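Hypothetical sugar ABC-transporter sugar binding protein (Arthrobacter globiformis, PDB 7BVT) binds cyclic alpha-maltosyl-1,6-maltose and, as a solute-binding protein of the ABC-transporter type, probably delivers the sugar for uptake. Local coordinates at residues S63-N67 with S68-T72; R75-T79 with S80-P84. All coordinates share one frame; numbering follows the deposited sequence.

Interaction 1: S63-N67 with S68-T72; sequences SNVPN and SDFLT
Asp-69 and Phe-70 turn their backbone N-H groups back onto carbonyls three residues earlier, and these bonds close the turn that leads into helix 70-80. Asp-69 N donates to Pro-66 O over 2.9 Å, with a bent N-H...O angle of 143°. Phe-70 N reaches Asn-67 O at 3.3 Å, a longer bond but a straighter one. In both, the donor stands well above the carbonyl plane. Asn-67 O also accepts a hydrogen bond from a water, 2.8 Å away, and that water accepts one from Leu-71 N at 3.0 Å, so it stands in for the direct i to i+4 bond. On the outer side one carboxylate oxygen of Asp-69, OD2, comes obliquely against the CB-CG side of the proline, 3.2 Å from Pro-66 CB. Inside, Val-65 and Phe-70 cross at about a right angle, Val-65 CB lying 3.7 Å from Phe-70 CD2. With CG anti to its own N (chi1 -163°), the phenyl ring is carried back beside the valine, CD2 foremost, and brings its edge to Val-65 O. Trp-33 touches both side chains, and the Trp-93 ring meets that of Phe-70. The chemistry thus divides the turn: backbone and water bonds hold the chain leading into the helix, while the Val-65 and Phe-70 contact is apolar and buried, with Pro-66 and Asp-69 on the exposed side.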
ATOM      1  N   SER A  63     -21.280  -2.709   8.874  1.00 22.77           N
ATOM      2  CA  SER A  63     -20.962  -1.899  10.088  1.00 24.57           C
ATOM      3  C   SER A  63     -19.524  -1.388  10.034  1.00 25.58           C
ATOM      4  O   SER A  63     -18.593  -2.154   9.672  1.00 21.92           O
ATOM      5  CB  SER A  63     -21.208  -2.668  11.321  1.00 25.33           C
ATOM      6  OG  SER A  63     -22.549  -3.147  11.340  1.00 27.90           O
ATOM      7  N   ASN A  64     -19.329  -0.158  10.466  1.00 23.55           N
ATOM      8  CA  ASN A  64     -17.986   0.398  10.722  1.00 23.24           C
ATOM      9  C   ASN A  64     -17.477  -0.122  12.056  1.00 23.87           C
ATOM     10  O   ASN A  64     -18.238  -0.155  13.041  1.00 27.38           O
ATOM     11  CB  ASN A  64     -17.983   1.925  10.718  1.00 24.68           C
ATOM     12  CG  ASN A  64     -16.676   2.471  11.243  1.00 26.85           C
ATOM     13  OD1 ASN A  64     -16.444   2.549  12.470  1.00 28.25           O
ATOM     14  ND2 ASN A  64     -15.760   2.724  10.314  1.00 26.68           N
ATOM     15  N   VAL A  65     -16.234  -0.556  12.085  1.00 24.36           N
ATOM     16  CA  VAL A  65     -15.443  -0.848  13.290  1.00 23.63           C
ATOM     17  C   VAL A  65     -14.191   0.006  13.164  1.00 24.85           C
ATOM     18  O   VAL A  65     -13.517  -0.056  12.130  1.00 24.74           O
ATOM     19  CB  VAL A  65     -15.089  -2.342  13.396  1.00 23.74           C
ATOM     20  CG1 VAL A  65     -14.219  -2.626  14.590  1.00 25.01           C
ATOM     21  CG2 VAL A  65     -16.302  -3.243  13.364  1.00 24.63           C
ATOM     22  N   PRO A  66     -13.845   0.861  14.165  1.00 27.45           N
ATOM     23  CA  PRO A  66     -12.637   1.673  14.092  1.00 28.12           C
ATOM     24  C   PRO A  66     -11.375   0.854  13.783  1.00 25.45           C
ATOM     25  O   PRO A  66     -11.191  -0.244  14.272  1.00 25.67           O
ATOM     26  CB  PRO A  66     -12.562   2.349  15.467  1.00 31.75           C
ATOM     27  CG  PRO A  66     -13.991   2.399  15.889  1.00 32.94           C
ATOM     28  CD  PRO A  66     -14.573   1.076  15.434  1.00 32.65           C
ATOM     29  N   ASN A  67     -10.555   1.429  12.921  1.00 27.46           N
ATOM     30  CA  ASN A  67      -9.309   0.817  12.411  1.00 30.09           C
ATOM     31  C   ASN A  67      -8.542   0.273  13.614  1.00 25.85           C
ATOM     32  O   ASN A  67      -8.153  -0.915  13.610  1.00 25.80           O
ATOM     33  CB  ASN A  67      -8.527   1.805  11.533  1.00 31.80           C
ATOM     34  CG  ASN A  67      -7.242   1.192  11.006  1.00 39.07           C
ATOM     35  OD1 ASN A  67      -6.304   0.965  11.776  1.00 41.34           O
ATOM     36  ND2 ASN A  67      -7.199   0.903   9.707  1.00 39.26           N
ATOM     37  N   SER A  68      -8.343   1.110  14.648  1.00 29.28           N
ATOM     38  CA  SER A  68      -7.494   0.754  15.806  1.00 29.22           C
ATOM     39  C   SER A  68      -8.106  -0.359  16.659  1.00 28.20           C
ATOM     40  O   SER A  68      -7.320  -0.986  17.387  1.00 31.19           O
ATOM     41  CB  SER A  68      -7.190   1.976  16.668  1.00 32.76           C
ATOM     42  OG  SER A  68      -8.398   2.615  17.071  1.00 38.37           O
ATOM     43  N   ASP A  69      -9.414  -0.596  16.574  1.00 28.76           N
ATOM     44  CA  ASP A  69     -10.154  -1.592  17.399  1.00 30.09           C
ATOM     45  C   ASP A  69     -10.403  -2.896  16.616  1.00 29.46           C
ATOM     46  O   ASP A  69     -10.937  -3.821  17.168  1.00 27.94           O
ATOM     47  CB  ASP A  69     -11.496  -1.008  17.833  1.00 32.06           C
ATOM     48  CG  ASP A  69     -11.344   0.251  18.687  1.00 32.91           C
ATOM     49  OD1 ASP A  69     -10.372   0.303  19.443  1.00 39.41           O
ATOM     50  OD2 ASP A  69     -12.114   1.211  18.469  1.00 37.80           O
ATOM     51  N   PHE A  70     -10.063  -2.949  15.340  1.00 24.25           N
ATOM     52  CA  PHE A  70     -10.660  -3.963  14.417  1.00 21.72           C
ATOM     53  C   PHE A  70     -10.131  -5.364  14.736  1.00 21.15           C
ATOM     54  O   PHE A  70     -10.915  -6.326  14.860  1.00 20.25           O
ATOM     55  CB  PHE A  70     -10.353  -3.527  12.973  1.00 21.14           C
ATOM     56  CG  PHE A  70     -11.199  -4.191  11.916  1.00 21.20           C
ATOM     57  CD1 PHE A  70     -10.889  -5.469  11.476  1.00 22.14           C
ATOM     58  CD2 PHE A  70     -12.243  -3.513  11.303  1.00 21.25           C
ATOM     59  CE1 PHE A  70     -11.620  -6.052  10.453  1.00 21.85           C
ATOM     60  CE2 PHE A  70     -12.985  -4.115  10.296  1.00 24.62           C
ATOM     61  CZ  PHE A  70     -12.682  -5.401   9.893  1.00 21.81           C
ATOM     62  N   LEU A  71      -8.821  -5.560  14.841  1.00 20.70           N
ATOM     63  CA  LEU A  71      -8.259  -6.888  15.117  1.00 20.53           C
ATOM     64  C   LEU A  71      -8.714  -7.348  16.502  1.00 22.08           C
ATOM     65  O   LEU A  71      -9.019  -8.534  16.679  1.00 21.80           O
ATOM     66  CB  LEU A  71      -6.740  -6.866  15.020  1.00 22.82           C
ATOM     67  CG  LEU A  71      -6.249  -6.660  13.600  1.00 20.80           C
ATOM     68  CD1 LEU A  71      -4.754  -6.638  13.557  1.00 23.00           C
ATOM     69  CD2 LEU A  71      -6.793  -7.750  12.679  1.00 23.51           C
ATOM     70  N   THR A  72      -8.693  -6.447  17.468  1.00 21.73           N
ATOM     71  CA  THR A  72      -9.084  -6.867  18.833  1.00 22.57           C
ATOM     72  C   THR A  72     -10.565  -7.291  18.844  1.00 22.58           C
ATOM     73  O   THR A  72     -10.895  -8.275  19.472  1.00 24.22           O
ATOM     74  CB  THR A  72      -8.754  -5.786  19.868  1.00 26.95           C
ATOM     75  OG1 THR A  72      -7.334  -5.591  19.881  1.00 30.37           O
ATOM     76  CG2 THR A  72      -9.201  -6.207  21.248  1.00 25.07           C
TER
HETATM   77  O   HOH W   1      -6.849  -3.267  14.462  1.00 24.72           O

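Interaction 2: R75-T79 with S80-P84; sequences RASAT and SDTLP
Leu-83 folds back under the last turn of helix 70-80 and makes the close-packed part of this helix end. Its CD2 lies 3.8 Å from Ser-77 CB and equally near Ala-78 N, while CD1 meets Ala-78 CB more distantly, at 4.2 Å. A chi1 of -76° sets CG against Ala-78 N and CA, and from there CD1 and CD2 both reach the helix. Leu-74 and Phe-302 also touch this side chain, so the leucine fills the angle between helix and departing chain. Cutting Leu-83 back to an alanine is likely to open a gap beside Ser-77 and Ala-78 and take an apolar neighbour from Leu-74 and Phe-302. Ser-77 turns its hydroxyl back along the helix to Lys-73 O.

Above this wedge the backbone ends in a Schellman motif. Asp-81 has positive phi (54°), and the chain reverses so that Thr-82 N donates to Ser-77 O at 2.9 Å, in the carbonyl plane and on a lone pair. Inside that loop Asp-81 N reaches Ala-78 O over 3.3 Å, from well above the carbonyl plane. Just before this, Ser-80 N makes a nearly linear helical bond of 2.8 Å to Ala-76 O.

The solvent side is looser and polar. Ser-80 OG and Thr-82 OG1 are hydrogen-bonded at 2.7 Å, and the same serine oxygen lies near Ala-76 O; which acceptor takes its proton is not settled. The helix thus ends by its own backbone: the carbonyls of Ala-76, Ser-77 and Ala-78 take N-H groups from residues 80 to 82, and Leu-83 packs against the apolar side.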
ATOM      1  N   ARG A  75     -10.621 -10.921  17.429  1.00 19.12           N
ATOM      2  CA  ARG A  75     -10.143 -11.921  18.385  1.00 18.59           C
ATOM      3  C   ARG A  75     -11.257 -12.239  19.393  1.00 21.22           C
ATOM      4  O   ARG A  75     -11.460 -13.391  19.711  1.00 23.20           O
ATOM      5  CB  ARG A  75      -8.849 -11.445  19.042  1.00 23.76           C
ATOM      6  CG  ARG A  75      -7.673 -11.347  18.083  1.00 27.68           C
ATOM      7  CD  ARG A  75      -6.394 -11.044  18.858  1.00 33.04           C
ATOM      8  NE  ARG A  75      -5.353 -10.470  17.988  1.00 37.36           N
ATOM      9  CZ  ARG A  75      -5.049  -9.166  17.896  1.00 39.87           C
ATOM     10  NH1 ARG A  75      -5.663  -8.257  18.643  1.00 38.46           N
ATOM     11  NH2 ARG A  75      -4.088  -8.781  17.071  1.00 43.65           N
ATOM     12  N   ALA A  76     -11.926 -11.210  19.921  1.00 21.51           N
ATOM     13  CA  ALA A  76     -13.016 -11.419  20.901  1.00 20.82           C
ATOM     14  C   ALA A  76     -14.172 -12.199  20.237  1.00 20.94           C
ATOM     15  O   ALA A  76     -14.736 -13.154  20.825  1.00 21.36           O
ATOM     16  CB  ALA A  76     -13.474 -10.082  21.424  1.00 21.82           C
ATOM     17  N   SER A  77     -14.490 -11.838  19.005  1.00 21.81           N
ATOM     18  CA  SER A  77     -15.595 -12.426  18.225  1.00 21.48           C
ATOM     19  C   SER A  77     -15.286 -13.908  17.914  1.00 23.71           C
ATOM     20  O   SER A  77     -16.240 -14.726  17.842  1.00 21.53           O
ATOM     21  CB  SER A  77     -15.842 -11.600  16.984  1.00 22.70           C
ATOM     22  OG  SER A  77     -16.403 -10.298  17.275  1.00 26.15           O
ATOM     23  N   ALA A  78     -14.015 -14.269  17.671  1.00 21.45           N
ATOM     24  CA  ALA A  78     -13.652 -15.702  17.486  1.00 23.15           C
ATOM     25  C   ALA A  78     -14.037 -16.429  18.797  1.00 24.45           C
ATOM     26  O   ALA A  78     -14.648 -17.486  18.730  1.00 26.20           O
ATOM     27  CB  ALA A  78     -12.177 -15.890  17.129  1.00 24.12           C
ATOM     28  N   THR A  79     -13.631 -15.918  19.955  1.00 23.27           N
ATOM     29  CA  THR A  79     -13.907 -16.561  21.275  1.00 24.17           C
ATOM     30  C   THR A  79     -15.424 -16.635  21.500  1.00 23.37           C
ATOM     31  O   THR A  79     -15.923 -17.697  21.888  1.00 26.92           O
ATOM     32  CB  THR A  79     -13.219 -15.794  22.392  1.00 25.49           C
ATOM     33  OG1 THR A  79     -11.834 -15.767  22.078  1.00 29.67           O
ATOM     34  CG2 THR A  79     -13.418 -16.399  23.763  1.00 26.79           C
ATOM     35  N   SER A  80     -16.173 -15.579  21.241  1.00 22.27           N
ATOM     36  CA  SER A  80     -17.651 -15.575  21.430  1.00 20.33           C
ATOM     37  C   SER A  80     -18.455 -16.234  20.309  1.00 24.92           C
ATOM     38  O   SER A  80     -19.679 -16.288  20.443  1.00 23.67           O
ATOM     39  CB  SER A  80     -18.112 -14.171  21.621  1.00 22.34           C
ATOM     40  OG  SER A  80     -17.900 -13.332  20.504  1.00 19.30           O
ATOM     41  N   ASP A  81     -17.793 -16.750  19.256  1.00 22.84           N
ATOM     42  CA  ASP A  81     -18.457 -17.315  18.055  1.00 24.19           C
ATOM     43  C   ASP A  81     -19.440 -16.308  17.450  1.00 24.17           C
ATOM     44  O   ASP A  81     -20.550 -16.703  17.105  1.00 24.13           O
ATOM     45  CB  ASP A  81     -19.078 -18.688  18.409  1.00 30.05           C
ATOM     46  CG  ASP A  81     -18.122 -19.748  18.970  1.00 37.42           C
ATOM     47  OD1 ASP A  81     -16.931 -19.822  18.535  1.00 41.30           O
ATOM     48  OD2 ASP A  81     -18.555 -20.498  19.871  1.00 44.98           O
ATOM     49  N   THR A  82     -19.041 -15.024  17.288  1.00 22.18           N
ATOM     50  CA  THR A  82     -19.848 -13.960  16.646  1.00 21.41           C
ATOM     51  C   THR A  82     -19.018 -13.212  15.595  1.00 22.96           C
ATOM     52  O   THR A  82     -19.242 -12.017  15.363  1.00 22.92           O
ATOM     53  CB  THR A  82     -20.446 -13.005  17.685  1.00 22.78           C
ATOM     54  OG1 THR A  82     -19.395 -12.380  18.408  1.00 23.96           O
ATOM     55  CG2 THR A  82     -21.382 -13.720  18.644  1.00 22.89           C
ATOM     56  N   LEU A  83     -18.172 -13.958  14.897  1.00 23.82           N
ATOM     57  CA  LEU A  83     -17.416 -13.365  13.784  1.00 22.07           C
ATOM     58  C   LEU A  83     -18.401 -12.894  12.736  1.00 21.31           C
ATOM     59  O   LEU A  83     -19.466 -13.478  12.552  1.00 21.49           O
ATOM     60  CB  LEU A  83     -16.429 -14.397  13.223  1.00 21.74           C
ATOM     61  CG  LEU A  83     -15.184 -14.637  14.061  1.00 22.20           C
ATOM     62  CD1 LEU A  83     -14.430 -15.859  13.605  1.00 25.53           C
ATOM     63  CD2 LEU A  83     -14.264 -13.446  14.013  1.00 24.59           C
ATOM     64  N   PRO A  84     -18.040 -11.868  11.959  1.00 19.36           N
ATOM     65  CA  PRO A  84     -18.843 -11.368  10.859  1.00 19.69           C
ATOM     66  C   PRO A  84     -18.689 -12.379   9.712  1.00 18.99           C
ATOM     67  O   PRO A  84     -17.877 -13.244   9.787  1.00 20.22           O
ATOM     68  CB  PRO A  84     -18.221 -10.031  10.485  1.00 19.07           C
ATOM     69  CG  PRO A  84     -16.799 -10.257  10.818  1.00 18.95           C
ATOM     70  CD  PRO A  84     -16.767 -11.110  12.070  1.00 20.11           C
TER

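Overall arrangement
From the N terminus, strand 58-64 runs parallel to strand 28-34 before the chain turns through interaction 1 into helix 70-80. Interaction 2 then closes the turn at the far end of that helix, from which the loop leads into strand 86-90, the other parallel neighbour of strand 28-34. The two contacts follow in series, neither nested nor crossed, with centres about 13 Å apart. Together they bracket the helix of a beta-alpha-beta crossover, and Trp-33 of the central strand touches side chains from both. Interaction 1 is nearer the sugar, the Asn-67 side chain lying about 7 Å from a bound glucose unit, whereas interaction 2 is a surface contact.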